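Local coordinates for malic enzyme (Entamoeba histolytica, PDB 3NV9), which catalyses the oxidative decarboxylation of malate to pyruvate with a nicotinamide cofactor and activates the drug metronidazole, working as a deeply entangled dimer, at the interface of chains A and B. Coordinates in Å, arbitrary orientation; residue numbers count along the deposited sequence, not the author numbering. Chains: chain A/B, Malic enzyme.

Contact 1 and contact 3 are neighbours, the centres of their C-alpha atoms about 8 Å apart, and they share A:Pro67 and B:Pro329. Together they hold the Thr-Pro turn of chain A and the start of helix 69-78 against helix 21-42, the 3-10 helix 103-105 and the loops at 328-329 and 350-352 of chain B. Contact 2, where terminal elements of chain A enclose an indole of chain B, has its C-alpha centre about 45 Å from theirs. Chain A here supplies residues 66-67 and chain B residue 60; by two-fold symmetry each chain sends both nearby segments into its partner, consistent with an entangled dimer.

Contact 1: the interface of chains A and B. Residues chain A 67-68, 70, 73-74; chain B 33, 103, 105, 329.
A:Ser70, in the first turn of helix 69-78, meets B:Asp105 and B:Pro329 at once. Its hydroxyl OG donates a hydrogen bond of 2.9 Å to the carboxylate oxygen OD1 of B:Asp105, through the syn lone pair of OD1, which faces OD2. With OG roughly opposite the backbone N (chi1 153°), the hydroxyl points away from the helix toward chain B. One turn further on, the methyl CG2 of A:Thr74 packs 3.6 Å from the carboxylate carbon CG of B:Asp105, the two side chains crossing at about a right angle. The carboxylate thus takes a hydrogen bond at OD1, while the methyl packs beside CG and OD2. A:Thr74 OG1 turns back to bond A:Ser70 O within the helix, which leaves CG2 to face the aspartate.

B:Pro329, which follows a cis peptide bond, lays its ring edge beside the serine, CG lying 3.7 Å from A:Ser70 CB. Its CB also meets CB of A:Pro67 at 4.1 Å. The extended aliphatic chain of B:Lys33 passes along another side, with CE 3.6 Å from A:Ser70 OG. The site seats the beginning of one subunit's helix on its partner, and so helps to hold the dimer together.

Contact 2: the interface of chains A and B. Residues chain A 6, 8, 35, 39, 468, 473; chain B 54, 60, 64.
The 3-10 helix 58-60, the loop at B:Thr54 and helix 61-64 of chain B meet the N-terminal loop, helix 21-43, the loop at A:Phe468 and helix 470-485 of chain A, with B:Trp60 thrust among them. The indole is sandwiched: methyl CD1 of A:Leu8 sits over one face, 3.5 Å from the centroid of the five-membered ring, while CG2 of B:Thr54 lies over the opposite face. B:Tyr64 OH donates a 2.7 Å hydrogen bond to a lone pair of B:Thr54 O and may position that threonine. At the edge, NE1 of B:Trp60 gives a hydrogen bond of 2.9 Å to the backbone O of A:Ala6, nearly straight (171° at H) and in the planes of both ring and carbonyl, which fixes the indole's rotation.

CH2 of B:Trp60 points at the face of A:Phe468, 3.6 Å from its CD2, the planes 68° apart, edge to face. For A:Phe468, CG anti to the backbone N brings the ring over and chi2 82° turns its face to the rim. A:Leu35, A:Leu473 and A:Val39 add methyl groups around it, A:Val39 CG2 also lying 3.7 Å from B:Tyr64 CE1. One water joins A:Phe468 N to B:Thr54 OG1. This knob-in-pocket joint ties one subunit's terminal segments to the other.

Contact 3: the interface of chains A and B. Residues chain A 66-67; chain B 32, 328-329, 350-352.
A:Thr66 is polyproline-like in its backbone and B:Asn328 beta-extended, yet each precedes a cis-proline, A:Pro67 and B:Pro329, so two cis-proline turns meet. The hydroxyl OG1 of A:Thr66 donates a hydrogen bond of 2.7 Å to the amide oxygen OD1 of B:Asn328. The donor stands well above the carbonyl plane (59° out of it), approaching the oxygen from over the amide's face, and the two side chains cross at about a right angle. OG1 lies anti to the backbone N (chi1 -175°), which turns it toward the asparagine.

A:Pro67 sets its CB-CG edge over the rim of the guanidinium face of B:Arg350, CG 3.5 Å above the plane, and crosses the arginine chain at about a right angle. Along that chain, CD comes to 3.8 Å from CG of A:Pro67, and CB of B:Tyr32 borders the same ring atom more distantly. The guanidinium is fixed from within chain B. NE, at 3.1 Å, and NH2 grip the same backbone O of B:Pro329 side-on, the oxygen tilted more than 20° from the guanidinium plane, while NH1 forms a salt bridge of 2.7 Å with OD2 of B:Asp352, nearly in that plane. B:Arg350 also belongs to a sodium site, whose ion may come from the crystallisation medium. In malic enzymes the Tyr-Thr-Pro segment carries a catalytic tyrosine, so this joint may help to place that residue at an active site that may be shared with the partner.

Contact 1: the interface of chains A and B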
loop_
_atom_site.group_PDB
_atom_site.type_symbol
_atom_site.label_atom_id
_atom_site.label_comp_id
_atom_site.label_asym_id
_atom_site.label_seq_id
_atom_site.Cartn_x
_atom_site.Cartn_y
_atom_site.Cartn_z
ATOM N N PRO A 67 23.227 -2.601 6.727
ATOM C CA PRO A 67 23.704 -1.265 6.462
ATOM C C PRO A 67 23.504 -0.765 5.046
ATOM O O PRO A 67 23.435 0.475 4.853
ATOM C CB PRO A 67 25.223 -1.368 6.758
ATOM C CG PRO A 67 25.567 -2.719 6.281
ATOM C CD PRO A 67 24.315 -3.588 6.644
ATOM N N GLY A 68 23.429 -1.664 4.057
ATOM C CA GLY A 68 23.352 -1.207 2.635
ATOM C C GLY A 68 22.279 -0.160 2.314
ATOM O O GLY A 68 22.520 0.754 1.536
ATOM N N SER A 70 21.239 2.392 3.398
ATOM C CA SER A 70 21.631 3.793 3.636
ATOM C C SER A 70 22.059 4.475 2.340
ATOM O O SER A 70 21.753 5.638 2.134
ATOM C CB SER A 70 22.722 3.830 4.730
ATOM O OG SER A 70 23.542 4.959 4.586
ATOM N N SER A 73 18.930 5.701 0.910
ATOM C CA SER A 73 18.433 6.887 1.582
ATOM C C SER A 73 19.135 8.141 1.082
ATOM O O SER A 73 18.499 9.144 0.790
ATOM C CB SER A 73 18.612 6.770 3.101
ATOM O OG SER A 73 18.119 5.513 3.575
ATOM N N THR A 74 20.455 8.086 0.970
ATOM C CA THR A 74 21.217 9.277 0.570
ATOM C C THR A 74 21.097 9.524 -0.948
ATOM O O THR A 74 20.917 10.697 -1.394
ATOM C CB THR A 74 22.686 9.237 1.099
ATOM O OG1 THR A 74 23.318 8.048 0.634
ATOM C CG2 THR A 74 22.704 9.239 2.671
ATOM N N LYS B 33 26.700 -1.141 0.651
ATOM C CA LYS B 33 26.172 0.113 0.114
ATOM C C LYS B 33 26.102 0.093 -1.427
ATOM O O LYS B 33 25.078 0.431 -2.026
ATOM C CB LYS B 33 26.964 1.293 0.624
ATOM C CG LYS B 33 26.693 1.577 2.113
ATOM C CD LYS B 33 27.487 2.780 2.630
ATOM C CE LYS B 33 26.756 3.399 3.843
ATOM N NZ LYS B 33 27.630 4.331 4.551
ATOM N N LEU B 103 17.571 6.185 9.833
ATOM C CA LEU B 103 18.840 5.648 10.380
ATOM C C LEU B 103 19.758 6.844 10.782
ATOM O O LEU B 103 19.265 7.943 11.024
ATOM C CB LEU B 103 19.554 4.706 9.385
ATOM C CG LEU B 103 18.762 3.541 8.774
ATOM C CD1 LEU B 103 19.506 2.772 7.667
ATOM C CD2 LEU B 103 18.415 2.586 9.859
ATOM N N ASP B 105 21.438 8.674 8.942
ATOM C CA ASP B 105 21.554 9.693 7.871
ATOM C C ASP B 105 20.683 10.923 8.002
ATOM O O ASP B 105 20.756 11.780 7.123
ATOM C CB ASP B 105 21.241 9.117 6.478
ATOM C CG ASP B 105 22.229 8.098 6.061
ATOM O OD1 ASP B 105 21.795 6.943 5.802
ATOM O OD2 ASP B 105 23.439 8.436 6.043
ATOM N N PRO B 329 24.154 3.600 9.528
ATOM C CA PRO B 329 24.647 2.319 9.000
ATOM C C PRO B 329 25.980 1.820 9.592
ATOM O O PRO B 329 26.353 0.637 9.389
ATOM C CB PRO B 329 24.830 2.612 7.519
ATOM C CG PRO B 329 25.154 4.085 7.483
ATOM C CD PRO B 329 24.327 4.696 8.555
#

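Contact 2: the interface of chains A and B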
loop_
_atom_site.group_PDB
_atom_site.type_symbol
_atom_site.label_atom_id
_atom_site.label_comp_id
_atom_site.label_asym_id
_atom_site.label_seq_id
_atom_site.Cartn_x
_atom_site.Cartn_y
_atom_site.Cartn_z
ATOM N N ALA A 6 -16.296 -24.272 -11.640
ATOM C CA ALA A 6 -15.299 -23.505 -10.871
ATOM C C ALA A 6 -15.038 -22.113 -11.452
ATOM O O ALA A 6 -14.758 -21.172 -10.711
ATOM C CB ALA A 6 -13.958 -24.293 -10.706
ATOM N N LEU A 8 -17.074 -20.220 -13.094
ATOM C CA LEU A 8 -18.281 -19.369 -13.123
ATOM C C LEU A 8 -18.830 -19.021 -14.532
ATOM O O LEU A 8 -19.602 -18.068 -14.661
ATOM C CB LEU A 8 -18.036 -18.062 -12.358
ATOM C CG LEU A 8 -18.205 -18.274 -10.865
ATOM C CD1 LEU A 8 -17.997 -16.890 -10.124
ATOM C CD2 LEU A 8 -19.559 -18.951 -10.526
ATOM N N LEU A 35 -22.166 -14.103 -3.317
ATOM C CA LEU A 35 -20.826 -14.622 -3.602
ATOM C C LEU A 35 -19.794 -13.579 -3.239
ATOM O O LEU A 35 -18.765 -13.935 -2.699
ATOM C CB LEU A 35 -20.623 -14.974 -5.072
ATOM C CG LEU A 35 -19.278 -15.621 -5.445
ATOM C CD1 LEU A 35 -19.164 -16.923 -4.576
ATOM C CD2 LEU A 35 -19.230 -16.003 -6.943
ATOM N N VAL A 39 -16.804 -14.881 -0.814
ATOM C CA VAL A 39 -15.424 -14.956 -1.302
ATOM C C VAL A 39 -14.514 -13.906 -0.659
ATOM O O VAL A 39 -13.334 -14.131 -0.492
ATOM C CB VAL A 39 -15.359 -14.882 -2.882
ATOM C CG1 VAL A 39 -15.667 -13.508 -3.348
ATOM C CG2 VAL A 39 -13.934 -15.225 -3.395
ATOM N N PHE A 468 -11.682 -22.128 -4.394
ATOM C CA PHE A 468 -12.856 -21.760 -3.628
ATOM C C PHE A 468 -13.795 -22.950 -3.510
ATOM O O PHE A 468 -13.989 -23.645 -4.483
ATOM C CB PHE A 468 -13.551 -20.638 -4.317
ATOM C CG PHE A 468 -14.669 -20.053 -3.522
ATOM C CD1 PHE A 468 -14.411 -19.115 -2.537
ATOM C CD2 PHE A 468 -15.985 -20.399 -3.797
ATOM C CE1 PHE A 468 -15.426 -18.565 -1.798
ATOM C CE2 PHE A 468 -17.036 -19.843 -3.050
ATOM C CZ PHE A 468 -16.734 -18.913 -2.033
ATOM N N LEU A 473 -20.283 -22.284 -3.636
ATOM C CA LEU A 473 -20.865 -21.877 -4.915
ATOM C C LEU A 473 -22.317 -22.327 -4.971
ATOM O O LEU A 473 -23.208 -21.553 -5.287
ATOM C CB LEU A 473 -20.070 -22.472 -6.111
ATOM C CG LEU A 473 -18.678 -21.863 -6.385
ATOM C CD1 LEU A 473 -18.083 -22.320 -7.728
ATOM C CD2 LEU A 473 -18.734 -20.295 -6.340
ATOM N N THR B 54 -9.033 -16.342 -5.769
ATOM C CA THR B 54 -9.197 -17.138 -7.025
ATOM C C THR B 54 -9.451 -16.284 -8.262
ATOM O O THR B 54 -10.341 -15.447 -8.260
ATOM C CB THR B 54 -10.299 -18.239 -6.912
ATOM O OG1 THR B 54 -10.273 -19.050 -8.095
ATOM C CG2 THR B 54 -11.720 -17.630 -6.762
ATOM N N TRP B 60 -15.601 -14.204 -12.091
ATOM C CA TRP B 60 -15.233 -13.946 -10.697
ATOM C C TRP B 60 -15.131 -12.395 -10.432
ATOM O O TRP B 60 -15.322 -11.892 -9.277
ATOM C CB TRP B 60 -13.936 -14.692 -10.355
ATOM C CG TRP B 60 -14.236 -16.121 -9.926
ATOM C CD1 TRP B 60 -14.128 -17.273 -10.690
ATOM C CD2 TRP B 60 -14.745 -16.530 -8.661
ATOM N NE1 TRP B 60 -14.530 -18.352 -9.971
ATOM C CE2 TRP B 60 -14.895 -17.941 -8.712
ATOM C CE3 TRP B 60 -15.069 -15.845 -7.479
ATOM C CZ2 TRP B 60 -15.386 -18.690 -7.626
ATOM C CZ3 TRP B 60 -15.548 -16.586 -6.388
ATOM C CH2 TRP B 60 -15.723 -18.000 -6.483
ATOM N N TYR B 64 -15.872 -9.765 -7.338
ATOM C CA TYR B 64 -14.819 -8.878 -6.878
ATOM C C TYR B 64 -15.047 -7.379 -7.134
ATOM O O TYR B 64 -14.380 -6.508 -6.526
ATOM C CB TYR B 64 -13.475 -9.288 -7.512
ATOM C CG TYR B 64 -12.997 -10.650 -7.124
ATOM C CD1 TYR B 64 -13.230 -11.160 -5.851
ATOM C CD2 TYR B 64 -12.312 -11.459 -8.055
ATOM C CE1 TYR B 64 -12.800 -12.454 -5.510
ATOM C CE2 TYR B 64 -11.872 -12.728 -7.713
ATOM C CZ TYR B 64 -12.112 -13.224 -6.434
ATOM O OH TYR B 64 -11.648 -14.506 -6.087
HETATM O O HOH W 1 -11.496 -21.235 -7.302
#

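Contact 3: the interface of chains A and B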
loop_
_atom_site.group_PDB
_atom_site.type_symbol
_atom_site.label_atom_id
_atom_site.label_comp_id
_atom_site.label_asym_id
_atom_site.label_seq_id
_atom_site.Cartn_x
_atom_site.Cartn_y
_atom_site.Cartn_z
ATOM N N THR A 66 19.738 -2.347 6.818
ATOM C CA THR A 66 20.969 -1.823 7.314
ATOM C C THR A 66 22.027 -2.935 7.174
ATOM O O THR A 66 21.759 -4.071 7.469
ATOM C CB THR A 66 20.833 -1.313 8.787
ATOM O OG1 THR A 66 22.061 -0.686 9.183
ATOM C CG2 THR A 66 20.516 -2.469 9.793
ATOM N N PRO A 67 23.227 -2.601 6.727
ATOM C CA PRO A 67 23.704 -1.265 6.462
ATOM C C PRO A 67 23.504 -0.765 5.046
ATOM O O PRO A 67 23.435 0.475 4.853
ATOM C CB PRO A 67 25.223 -1.368 6.758
ATOM C CG PRO A 67 25.567 -2.719 6.281
ATOM C CD PRO A 67 24.315 -3.588 6.644
ATOM N N TYR B 32 28.022 -3.649 0.804
ATOM C CA TYR B 32 26.565 -3.571 0.934
ATOM C C TYR B 32 25.978 -2.252 0.492
ATOM O O TYR B 32 24.869 -2.238 -0.021
ATOM C CB TYR B 32 26.089 -3.942 2.345
ATOM C CG TYR B 32 26.286 -5.404 2.617
ATOM C CD1 TYR B 32 25.673 -6.355 1.829
ATOM C CD2 TYR B 32 27.096 -5.833 3.659
ATOM C CE1 TYR B 32 25.869 -7.711 2.059
ATOM C CE2 TYR B 32 27.287 -7.164 3.909
ATOM C CZ TYR B 32 26.665 -8.102 3.108
ATOM O OH TYR B 32 26.830 -9.426 3.359
ATOM N N ASN B 328 23.330 3.121 12.968
ATOM C CA ASN B 328 23.235 2.651 11.587
ATOM C C ASN B 328 23.452 3.819 10.664
ATOM O O ASN B 328 22.950 4.920 10.966
ATOM C CB ASN B 328 21.828 2.055 11.336
ATOM C CG ASN B 328 21.622 0.707 12.053
ATOM O OD1 ASN B 328 22.397 -0.241 11.839
ATOM N ND2 ASN B 328 20.585 0.613 12.888
ATOM N N PRO B 329 24.154 3.600 9.528
ATOM C CA PRO B 329 24.647 2.319 9.000
ATOM C C PRO B 329 25.980 1.820 9.592
ATOM O O PRO B 329 26.353 0.637 9.389
ATOM C CB PRO B 329 24.830 2.612 7.519
ATOM C CG PRO B 329 25.154 4.085 7.483
ATOM C CD PRO B 329 24.327 4.696 8.555
ATOM N N ARG B 350 23.475 -4.252 12.608
ATOM C CA ARG B 350 23.591 -4.780 11.267
ATOM C C ARG B 350 23.705 -6.287 11.169
ATOM O O ARG B 350 24.189 -6.913 12.082
ATOM C CB ARG B 350 24.865 -4.345 10.578
ATOM C CG ARG B 350 25.489 -3.002 10.632
ATOM C CD ARG B 350 26.809 -3.369 9.801
ATOM N NE ARG B 350 27.513 -2.208 9.434
ATOM C CZ ARG B 350 28.539 -2.107 8.627
ATOM N NH1 ARG B 350 29.086 -3.118 7.971
ATOM N NH2 ARG B 350 29.018 -0.887 8.504
ATOM N N GLY B 351 23.337 -6.853 10.007
ATOM C CA GLY B 351 23.339 -8.309 9.802
ATOM C C GLY B 351 24.660 -8.900 9.376
ATOM O O GLY B 351 24.781 -10.113 9.249
ATOM N N ASP B 352 25.660 -8.062 9.142
ATOM C CA ASP B 352 27.008 -8.570 8.772
ATOM C C ASP B 352 28.030 -8.705 9.936
ATOM O O ASP B 352 29.207 -9.003 9.713
ATOM C CB ASP B 352 27.614 -7.806 7.586
ATOM C CG ASP B 352 27.757 -6.346 7.866
ATOM O OD1 ASP B 352 27.030 -5.914 8.763
ATOM O OD2 ASP B 352 28.581 -5.625 7.219
#